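Local coordinates for protein farnesyl pyrophosphate synthase (Pseudomonas aeruginosa, PDB 3ZOU) that catalyses the condensation of geranyl diphosphate with isopentenyl diphosphate to give the C15 farnesyl diphosphate, as an all-helical, magnesium-dependent prenyltransferase, at residues A[63-68]-A[131-136]; A[99-104]-A[108-113]; A[142-147]-A[189-194]; A[209-214]-A[272-277]. All coordinates share one frame; numbering follows the deposited sequence.

Contact 1: residues A[63-68]-A[131-136]; sequences PQRADA and NPQEHA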
# COMPACT_ATOMS: atom_id res chain seq x y z
N PRO A 63 24.70 -6.03 -7.30
CA PRO A 63 23.41 -6.46 -6.67
C PRO A 63 22.92 -5.63 -5.51
O PRO A 63 21.72 -5.48 -5.34
CB PRO A 63 23.69 -7.90 -6.23
CG PRO A 63 25.20 -8.03 -6.19
CD PRO A 63 25.71 -7.10 -7.26
N GLN A 64 23.82 -5.08 -4.71
CA GLN A 64 23.40 -4.22 -3.63
C GLN A 64 22.50 -3.03 -4.06
O GLN A 64 21.71 -2.58 -3.27
CB GLN A 64 24.59 -3.78 -2.76
CG GLN A 64 25.68 -3.01 -3.47
CD GLN A 64 26.81 -3.92 -4.00
OE1 GLN A 64 26.63 -5.11 -4.31
NE2 GLN A 64 28.01 -3.34 -4.08
N ARG A 65 22.59 -2.57 -5.31
CA ARG A 65 21.79 -1.52 -5.83
C ARG A 65 20.30 -1.92 -5.75
O ARG A 65 19.43 -1.04 -5.69
CB ARG A 65 22.09 -1.18 -7.28
CG ARG A 65 23.54 -0.67 -7.45
CD ARG A 65 23.90 -0.51 -8.90
NE ARG A 65 23.05 0.47 -9.55
CZ ARG A 65 23.25 1.80 -9.62
NH1 ARG A 65 24.40 2.33 -9.14
NH2 ARG A 65 22.39 2.58 -10.26
N ALA A 66 20.06 -3.22 -5.81
CA ALA A 66 18.65 -3.73 -5.84
C ALA A 66 18.12 -4.09 -4.46
O ALA A 66 17.08 -4.71 -4.34
CB ALA A 66 18.57 -4.94 -6.79
N ASP A 67 18.88 -3.76 -3.40
CA ASP A 67 18.38 -4.15 -2.05
C ASP A 67 16.97 -3.64 -1.74
O ASP A 67 16.16 -4.39 -1.21
CB ASP A 67 19.31 -3.63 -0.94
CG ASP A 67 20.62 -4.47 -0.79
OD1 ASP A 67 20.72 -5.60 -1.26
OD2 ASP A 67 21.58 -3.95 -0.11
N ALA A 68 16.71 -2.39 -2.03
CA ALA A 68 15.35 -1.85 -1.70
C ALA A 68 14.29 -2.52 -2.55
O ALA A 68 13.22 -2.89 -2.05
CB ALA A 68 15.32 -0.35 -1.82
N ASN A 131 16.95 3.40 -0.99
CA ASN A 131 16.81 3.15 -2.42
C ASN A 131 17.47 4.28 -3.22
O ASN A 131 16.79 5.10 -3.82
CB ASN A 131 15.30 3.06 -2.79
CG ASN A 131 15.10 2.50 -4.21
OD1 ASN A 131 15.94 1.73 -4.73
ND2 ASN A 131 13.97 2.88 -4.85
N PRO A 132 18.82 4.29 -3.22
CA PRO A 132 19.52 5.48 -3.71
C PRO A 132 19.72 5.51 -5.20
O PRO A 132 20.88 5.59 -5.70
CB PRO A 132 20.87 5.40 -2.98
CG PRO A 132 21.10 3.98 -2.80
CD PRO A 132 19.73 3.33 -2.61
N GLN A 133 18.62 5.46 -5.95
CA GLN A 133 18.64 5.58 -7.38
C GLN A 133 18.46 7.00 -7.75
O GLN A 133 18.12 7.80 -6.87
CB GLN A 133 17.54 4.74 -8.08
CG GLN A 133 17.28 3.40 -7.43
CD GLN A 133 18.46 2.52 -7.21
OE1 GLN A 133 19.38 2.47 -8.04
NE2 GLN A 133 18.44 1.76 -6.10
N GLU A 134 18.62 7.31 -9.04
CA GLU A 134 18.19 8.60 -9.53
C GLU A 134 16.66 8.72 -9.25
O GLU A 134 15.94 7.76 -9.30
CB GLU A 134 18.41 8.70 -11.00
CG GLU A 134 19.91 8.80 -11.31
CD GLU A 134 20.42 10.23 -11.26
OE1 GLU A 134 19.61 11.15 -11.00
OE2 GLU A 134 21.64 10.43 -11.47
N HIS A 135 16.23 9.93 -8.97
CA HIS A 135 14.84 10.15 -8.54
C HIS A 135 13.85 9.66 -9.52
O HIS A 135 12.81 9.12 -9.12
CB HIS A 135 14.58 11.60 -8.15
CG HIS A 135 15.31 12.02 -6.92
ND1 HIS A 135 15.47 13.34 -6.54
CD2 HIS A 135 15.98 11.28 -6.01
CE1 HIS A 135 16.20 13.38 -5.44
NE2 HIS A 135 16.53 12.15 -5.11
N ALA A 136 14.04 9.89 -10.81
CA ALA A 136 13.10 9.43 -11.76
C ALA A 136 13.00 7.89 -11.78
O ALA A 136 11.96 7.34 -12.10
CB ALA A 136 13.52 9.92 -13.14
O HOH W 1 16.69 -1.07 -5.22
O HOH W 2 19.29 2.75 -10.72

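Contact 2: residues A[99-104]-A[108-113]; sequences PTTHRA and ATAILA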
# COMPACT_ATOMS: atom_id res chain seq x y z
N PRO A 99 1.97 -22.07 12.12
CA PRO A 99 0.69 -21.37 12.24
C PRO A 99 0.71 -20.07 11.43
O PRO A 99 1.71 -19.35 11.37
CB PRO A 99 0.62 -21.00 13.70
CG PRO A 99 1.34 -22.16 14.39
CD PRO A 99 2.48 -22.47 13.44
N THR A 100 -0.41 -19.86 10.77
CA THR A 100 -0.63 -18.56 10.03
C THR A 100 -0.71 -17.40 11.02
O THR A 100 -0.91 -17.55 12.23
CB THR A 100 -1.86 -18.68 9.14
OG1 THR A 100 -2.94 -19.14 9.92
CG2 THR A 100 -1.60 -19.59 8.00
N THR A 101 -0.50 -16.18 10.50
CA THR A 101 -0.43 -15.05 11.40
C THR A 101 -1.70 -14.83 12.18
O THR A 101 -1.61 -14.44 13.34
CB THR A 101 -0.06 -13.80 10.55
OG1 THR A 101 1.18 -14.08 9.87
CG2 THR A 101 0.13 -12.56 11.42
N HIS A 102 -2.86 -15.13 11.58
CA HIS A 102 -4.10 -14.88 12.28
C HIS A 102 -4.31 -15.90 13.47
O HIS A 102 -5.12 -15.67 14.34
CB HIS A 102 -5.32 -14.79 11.38
CG HIS A 102 -5.62 -16.03 10.61
ND1 HIS A 102 -4.97 -16.36 9.45
CD2 HIS A 102 -6.51 -17.02 10.86
CE1 HIS A 102 -5.45 -17.53 9.01
NE2 HIS A 102 -6.38 -17.94 9.85
N ARG A 103 -3.67 -17.03 13.36
CA ARG A 103 -3.65 -18.04 14.43
C ARG A 103 -2.62 -17.75 15.48
O ARG A 103 -2.92 -17.94 16.67
CB ARG A 103 -3.43 -19.43 13.84
CG ARG A 103 -4.57 -19.96 12.98
CD ARG A 103 -5.87 -19.92 13.69
NE ARG A 103 -6.88 -20.72 12.98
CZ ARG A 103 -8.17 -20.46 12.90
NH1 ARG A 103 -8.70 -19.40 13.49
NH2 ARG A 103 -8.97 -21.32 12.27
N ALA A 104 -1.39 -17.41 15.11
CA ALA A 104 -0.36 -17.03 16.03
C ALA A 104 -0.69 -15.76 16.87
O ALA A 104 -0.28 -15.63 18.05
CB ALA A 104 0.97 -16.85 15.30
N ALA A 108 -7.55 -9.63 13.53
CA ALA A 108 -7.40 -8.17 13.35
C ALA A 108 -5.93 -7.80 13.18
O ALA A 108 -5.56 -7.01 12.29
CB ALA A 108 -8.01 -7.44 14.52
N THR A 109 -5.07 -8.38 14.02
CA THR A 109 -3.63 -8.11 13.99
C THR A 109 -3.04 -8.60 12.66
O THR A 109 -2.23 -7.90 12.08
CB THR A 109 -2.90 -8.70 15.21
OG1 THR A 109 -3.42 -8.04 16.37
CG2 THR A 109 -1.42 -8.45 15.16
N ALA A 110 -3.50 -9.74 12.12
CA ALA A 110 -2.98 -10.22 10.84
C ALA A 110 -3.35 -9.26 9.75
O ALA A 110 -2.53 -8.92 8.90
CB ALA A 110 -3.50 -11.59 10.53
N ILE A 111 -4.62 -8.84 9.73
CA ILE A 111 -5.07 -7.91 8.72
C ILE A 111 -4.23 -6.64 8.74
O ILE A 111 -3.72 -6.17 7.67
CB ILE A 111 -6.58 -7.53 8.90
CG1 ILE A 111 -7.46 -8.74 8.55
CG2 ILE A 111 -6.96 -6.36 8.00
CD1 ILE A 111 -8.88 -8.66 9.15
N LEU A 112 -4.09 -6.08 9.90
CA LEU A 112 -3.35 -4.85 10.13
C LEU A 112 -1.83 -5.01 9.84
O LEU A 112 -1.26 -4.14 9.18
CB LEU A 112 -3.52 -4.36 11.59
CG LEU A 112 -4.94 -3.86 11.86
CD1 LEU A 112 -5.06 -3.54 13.35
CD2 LEU A 112 -5.24 -2.62 11.04
N ALA A 113 -1.18 -6.05 10.35
CA ALA A 113 0.24 -6.30 10.07
C ALA A 113 0.46 -6.27 8.58
O ALA A 113 1.41 -5.66 8.10
CB ALA A 113 0.70 -7.61 10.65

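Contact 3: residues A[142-147]-A[189-194]; sequences LTRLAR and SVRLGA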
# COMPACT_ATOMS: atom_id res chain seq x y z
N LEU A 142 8.39 2.72 -8.13
CA LEU A 142 7.14 2.86 -7.33
C LEU A 142 5.90 2.72 -8.17
O LEU A 142 5.00 2.01 -7.78
CB LEU A 142 7.12 4.21 -6.68
CG LEU A 142 7.99 4.31 -5.50
CD1 LEU A 142 8.60 5.70 -5.29
CD2 LEU A 142 7.19 3.92 -4.27
N THR A 143 5.89 3.38 -9.34
CA THR A 143 4.81 3.23 -10.29
C THR A 143 4.61 1.79 -10.63
O THR A 143 3.49 1.22 -10.63
CB THR A 143 5.13 4.02 -11.57
OG1 THR A 143 4.96 5.38 -11.28
CG2 THR A 143 4.19 3.65 -12.71
N ARG A 144 5.69 1.12 -10.99
CA ARG A 144 5.54 -0.26 -11.46
C ARG A 144 5.09 -1.16 -10.35
O ARG A 144 4.24 -2.04 -10.54
CB ARG A 144 6.86 -0.74 -12.06
CG ARG A 144 7.16 -0.02 -13.38
CD ARG A 144 6.38 -0.71 -14.49
NE ARG A 144 6.44 -0.06 -15.77
CZ ARG A 144 6.15 -0.71 -16.91
NH1 ARG A 144 5.86 -2.02 -16.89
NH2 ARG A 144 6.22 -0.05 -18.05
N LEU A 145 5.62 -0.98 -9.14
CA LEU A 145 5.21 -1.84 -8.04
C LEU A 145 3.72 -1.61 -7.67
O LEU A 145 3.01 -2.54 -7.38
CB LEU A 145 6.08 -1.65 -6.83
CG LEU A 145 5.79 -2.73 -5.76
CD1 LEU A 145 5.95 -4.14 -6.25
CD2 LEU A 145 6.69 -2.55 -4.54
N ALA A 146 3.33 -0.36 -7.66
CA ALA A 146 1.92 -0.03 -7.27
C ALA A 146 0.97 -0.60 -8.29
O ALA A 146 -0.04 -1.15 -7.92
CB ALA A 146 1.72 1.46 -7.16
N ARG A 147 1.32 -0.52 -9.57
CA ARG A 147 0.45 -1.10 -10.61
C ARG A 147 0.42 -2.62 -10.54
O ARG A 147 -0.64 -3.26 -10.61
CB ARG A 147 0.89 -0.71 -12.00
CG ARG A 147 0.82 0.72 -12.35
CD ARG A 147 1.33 0.90 -13.80
NE ARG A 147 1.22 2.29 -14.28
CZ ARG A 147 1.94 2.82 -15.28
NH1 ARG A 147 2.87 2.12 -15.93
NH2 ARG A 147 1.74 4.09 -15.62
N SER A 189 9.28 -7.71 -10.10
CA SER A 189 10.53 -8.01 -9.40
C SER A 189 11.70 -7.88 -10.39
O SER A 189 12.70 -7.26 -10.11
CB SER A 189 10.50 -9.43 -8.84
OG SER A 189 9.45 -9.51 -7.84
N VAL A 190 11.53 -8.49 -11.54
CA VAL A 190 12.52 -8.35 -12.63
C VAL A 190 12.69 -6.87 -13.09
O VAL A 190 13.80 -6.36 -13.26
CB VAL A 190 12.17 -9.29 -13.78
CG1 VAL A 190 12.95 -8.95 -15.05
CG2 VAL A 190 12.34 -10.73 -13.35
N ARG A 191 11.58 -6.16 -13.30
CA ARG A 191 11.62 -4.81 -13.78
C ARG A 191 12.33 -3.92 -12.75
O ARG A 191 13.16 -3.08 -13.12
CB ARG A 191 10.16 -4.27 -14.05
CG ARG A 191 10.09 -2.79 -14.39
CD ARG A 191 10.89 -2.38 -15.59
NE ARG A 191 10.50 -3.13 -16.76
CZ ARG A 191 9.69 -2.70 -17.74
NH1 ARG A 191 9.26 -1.46 -17.79
NH2 ARG A 191 9.38 -3.53 -18.74
N LEU A 192 12.01 -4.06 -11.46
CA LEU A 192 12.61 -3.21 -10.44
C LEU A 192 14.11 -3.47 -10.32
O LEU A 192 14.86 -2.53 -10.14
CB LEU A 192 11.90 -3.41 -9.11
CG LEU A 192 10.81 -2.40 -8.83
CD1 LEU A 192 9.72 -2.35 -9.87
CD2 LEU A 192 10.22 -2.66 -7.45
N GLY A 193 14.50 -4.74 -10.37
CA GLY A 193 15.95 -5.04 -10.32
C GLY A 193 16.64 -4.45 -11.53
O GLY A 193 17.73 -3.87 -11.41
N ALA A 194 16.00 -4.52 -12.70
CA ALA A 194 16.57 -3.98 -13.93
C ALA A 194 16.71 -2.47 -13.79
O ALA A 194 17.69 -1.86 -14.16
CB ALA A 194 15.72 -4.35 -15.12

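Contact 4: residues A[209-214]-A[272-277]; sequences ERYAEA and AALDGF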
# COMPACT_ATOMS: atom_id res chain seq x y z
N GLU A 209 11.02 -8.52 -19.47
CA GLU A 209 9.58 -8.78 -19.31
C GLU A 209 9.07 -10.09 -19.94
O GLU A 209 8.34 -10.84 -19.31
CB GLU A 209 8.78 -7.56 -19.77
CG GLU A 209 7.29 -7.80 -19.66
CD GLU A 209 6.51 -6.59 -20.15
OE1 GLU A 209 6.42 -5.59 -19.39
OE2 GLU A 209 6.05 -6.62 -21.30
N ARG A 210 9.58 -10.41 -21.14
CA ARG A 210 9.27 -11.67 -21.77
C ARG A 210 9.76 -12.85 -20.91
O ARG A 210 9.06 -13.88 -20.79
CB ARG A 210 9.84 -11.72 -23.19
CG ARG A 210 9.10 -10.83 -24.13
CD ARG A 210 9.46 -11.24 -25.59
NE ARG A 210 10.83 -11.00 -25.91
CZ ARG A 210 11.35 -9.80 -26.18
NH1 ARG A 210 10.64 -8.67 -26.17
NH2 ARG A 210 12.63 -9.70 -26.46
N TYR A 211 10.98 -12.72 -20.43
CA TYR A 211 11.54 -13.72 -19.53
C TYR A 211 10.60 -13.97 -18.38
O TYR A 211 10.33 -15.10 -17.99
CB TYR A 211 12.97 -13.28 -19.11
CG TYR A 211 13.52 -14.10 -17.94
CD1 TYR A 211 13.24 -13.77 -16.64
CD2 TYR A 211 14.22 -15.25 -18.17
CE1 TYR A 211 13.68 -14.50 -15.58
CE2 TYR A 211 14.67 -16.03 -17.10
CZ TYR A 211 14.42 -15.66 -15.80
OH TYR A 211 14.82 -16.43 -14.75
N ALA A 212 10.23 -12.87 -17.72
CA ALA A 212 9.45 -12.94 -16.48
C ALA A 212 8.06 -13.54 -16.71
O ALA A 212 7.58 -14.31 -15.93
CB ALA A 212 9.35 -11.52 -15.92
N GLU A 213 7.43 -13.18 -17.83
CA GLU A 213 6.18 -13.78 -18.21
C GLU A 213 6.25 -15.27 -18.34
O GLU A 213 5.43 -16.02 -17.84
CB GLU A 213 5.67 -13.17 -19.53
CG GLU A 213 5.30 -11.70 -19.47
CD GLU A 213 5.09 -10.99 -20.82
OE1 GLU A 213 5.61 -11.44 -21.86
OE2 GLU A 213 4.44 -9.93 -20.81
N ALA A 214 7.31 -15.69 -19.02
CA ALA A 214 7.51 -17.12 -19.24
C ALA A 214 7.80 -17.90 -17.99
O ALA A 214 7.20 -18.97 -17.75
CB ALA A 214 8.58 -17.30 -20.33
N ALA A 272 15.23 -17.82 -24.49
CA ALA A 272 15.31 -17.06 -25.76
C ALA A 272 15.22 -15.56 -25.52
O ALA A 272 15.86 -14.79 -26.16
CB ALA A 272 14.20 -17.46 -26.68
N ALA A 273 14.40 -15.16 -24.53
CA ALA A 273 14.32 -13.76 -24.20
C ALA A 273 15.63 -13.21 -23.73
O ALA A 273 15.86 -12.02 -23.87
CB ALA A 273 13.29 -13.54 -23.12
N LEU A 274 16.53 -14.04 -23.18
CA LEU A 274 17.81 -13.60 -22.74
C LEU A 274 18.97 -13.84 -23.76
O LEU A 274 20.10 -13.69 -23.40
CB LEU A 274 18.15 -14.29 -21.43
CG LEU A 274 17.15 -14.13 -20.31
CD1 LEU A 274 17.66 -14.94 -19.10
CD2 LEU A 274 17.07 -12.66 -20.02
N ASP A 275 18.61 -14.18 -24.98
CA ASP A 275 19.62 -14.30 -26.05
C ASP A 275 20.30 -12.97 -26.24
O ASP A 275 19.67 -11.89 -26.27
CB ASP A 275 19.02 -14.82 -27.36
CG ASP A 275 18.76 -16.30 -27.31
OD1 ASP A 275 19.44 -17.01 -26.51
OD2 ASP A 275 17.90 -16.75 -28.11
N GLY A 276 21.61 -13.00 -26.30
CA GLY A 276 22.32 -11.73 -26.42
C GLY A 276 22.65 -11.05 -25.12
O GLY A 276 23.52 -10.17 -25.08
N PHE A 277 22.01 -11.44 -24.01
CA PHE A 277 22.49 -10.95 -22.75
C PHE A 277 23.83 -11.62 -22.45
O PHE A 277 24.06 -12.77 -22.80
CB PHE A 277 21.52 -11.25 -21.60
CG PHE A 277 20.34 -10.34 -21.54
CD1 PHE A 277 19.38 -10.33 -22.53
CD2 PHE A 277 20.17 -9.50 -20.46
CE1 PHE A 277 18.26 -9.51 -22.46
CE2 PHE A 277 19.04 -8.67 -20.39
CZ PHE A 277 18.10 -8.68 -21.38

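Contact 1: residues A[63-68]-A[131-136]
The backbones of 63-68 and 131-136 come closest at Ala68 and Asn131, whose CA atoms are 5.3 Å apart. The 3-10 turn 63-66 here leads into helix 67-85, while the loop 131-134 leads into helix 135-149. Ala66 and Glu134 are the N-cap residues of those helices. Pro132 is the centre of an inverse gamma turn, closed by Gln133 N on Asn131 O.

The polar link is made by the Gln133 amide. Its NE2 donates to Arg65 O at 3.0 Å. The donor lies in the carbonyl plane, but the N-H points somewhat off the acceptor, with an angle of 137°. The same NE2 gives a straighter bond to Asn131 OD1 at 2.9 Å, from above the plane of that carbonyl. The bend of the Gln133 chain at chi2 (-52°) folds the amide back to where it meets both oxygens. One water lies within hydrogen-bonding distance of Arg65 O and Asn131 OD1. Beside this polar group, Ala68 CB packs on Asn131 CB at 3.5 Å.

The Arg65 guanidinium passes obliquely by the amide, with NH2 3.7 Å from Gln133 OE1. A second water lies between Gln133 OE1 and Arg65 NH2, its bond to NH2 being weak. The firmer partner of Arg65 is Ala196 O, which takes NE. Asn131 ND2 is likewise held, by Leu125 O.

One amide nitrogen thus serves two carbonyl oxygens, and this should fix the rotation of the Gln133 amide. Through these two bonds Gln133 ties the lead-ins of two helices, with a water close by.

Contact 2: residues A[99-104]-A[108-113]
This is a small, buried, apolar contact between the short helix 101-104 and the first turns of helix 107-126, which follow each other closely in the chain. It forms a tight corner between two consecutive helices in the all-helical prenyltransferase fold. The short helix comes directly after the two-stranded antiparallel hairpin of 94-95 and 98-99. The His102 side chain lies about 10 Å from bound geranyl diphosphate and about 10 Å from a magnesium ion, so the corner lies near the substrate site.

Ala110 is the centre of the contact. Its CB points at the short helix and meets both Thr101 and His102. The CA atoms of His102 and Ala110 are 5.0 Å apart, a close approach that the small alanine side chain permits.

Thr101 uses its methyl branch here. CG2 is anti to the backbone N and rests on Ala110, while OG1 bonds Ser39 OG of helix 30-40. The residue therefore turns its apolar side to one helix and its polar side to another. His102 contributes its backbone and CB, and its imidazole turns off from Ala110 (chi1 62°) to pack on Asp85 and Pro87. Val82 of helix 67-85 touches both Thr101 and Ala110 and completes the apolar cluster.

Segment 108-113 also belongs to the dimer. Thr109 and Leu112 pack on Leu162 of the second subunit, and Ile111 packs on His83 of that subunit.

At the centre of the corner, Ala110 CB sits 3.7 Å from His102 N, 3.8 Å from His102 CB and 3.9 Å from Thr101 CG2.

Contact 3: residues A[142-147]-A[189-194]
Arg144 and Arg191 meet guanidinium to guanidinium. NH1 of Arg191 stands 3.3 Å from Arg144 CZ, over the centre of that group's face. The two planes are 40° apart, so the two groups are well tilted from parallel. Arg144 NH2 and Arg191 NH1 are 3.4 Å apart, but both are donors and they form no bond. The two like charges should repel each other, a cost that nearby carboxylates probably lessen.

Beside the arginines lies an apolar layer. Leu192 CD1 rests against Arg144 CB at 3.9 Å. The other methyl, CD2, faces Leu145 CB at 4.3 Å. One leucine therefore reaches two neighbouring residues of the opposite helix, one with each branch.

The next shell holds the charged groups. Glu140, one turn back on the same helix, forms a salt bridge with Arg144 NE. Glu209 offers Arg191 NH2 a long, weak ion pair. Arg191 doubles back through bends at chi2 and chi3, and this puts its guanidinium over that of Arg144. Deeper in, Leu145 packs on Ala72 and Ile76 of helix 67-85. Leu125 of helix 107-126 touches both Leu145 and Leu192.

Behind 142-147 lies the second subunit, where Leu142 packs on Leu139 and Ala146 on Glu123 of that chain.

The axes of the two segments run almost exactly antiparallel, at 173°, and come within 9.8 Å. Near-antiparallel helices with a leucine layer inside and long charged side chains at the partly exposed edge are in keeping with the helical bundle of the terpenoid synthase fold.

Contact 4: residues A[209-214]-A[272-277]
Residues 272-277, at and beyond the C-terminal turns of helix 256-273, pack here on helix 202-227, within the helical bundle of the synthase. Leu274 to Phe277 form a type II beta turn that reverses the chain, closed by Phe277 N on Leu274 O.

Ala273 is the small residue at the centre of the contact. Its CB lies 3.6 Å from Tyr211 N and 3.9 Å from Arg210 CB, so it sits on the helix backbone between two side-chain roots. The CA atoms of Tyr211 and Ala273 are 5.4 Å apart.

Tyr211 carries the rest. With CG anti to its N (chi1 168°), the ring swings out alongside Leu274. The nearest pair is Tyr211 CD2 and Leu274 CD1, at 3.6 Å, and the methyl approaches the ring obliquely. The other methyl of Leu274, CD2, lies over the centre of the Phe277 ring.

Tyr211 OH bonds Leu284 O, and its ring packs on Leu287, a residue of the pocket that holds the bound benzoxazolone fragment. Arg285 NH2 bonds both Leu274 O and Phe277 O.

Across the two segments the contact is apolar. Anchoring the Tyr211 hydroxyl and these two carbonyls to helix 282-293 should hold the ring in place against Leu274.

In the fold
From the N terminus, contact 1 opens first, at the start of helix 67-85, and closes at the start of helix 135-149. Contact 2 is nested inside that loop and makes a short closure of its own, at the entry to helix 107-126; the centres of contacts 1 and 2 are about 31 Å apart. Contact 3 then opens on helix 135-149, the helix contact 1 leads into, and closes on helix 171-196. Contact 4 follows in series and ties helix 202-227 to the end of helix 256-273. No two loops cross. Contacts 3 and 4 touch where Val190 meets Ala212. Contacts 1, 2 and 3 also reach the second subunit, whereas contact 4 does not.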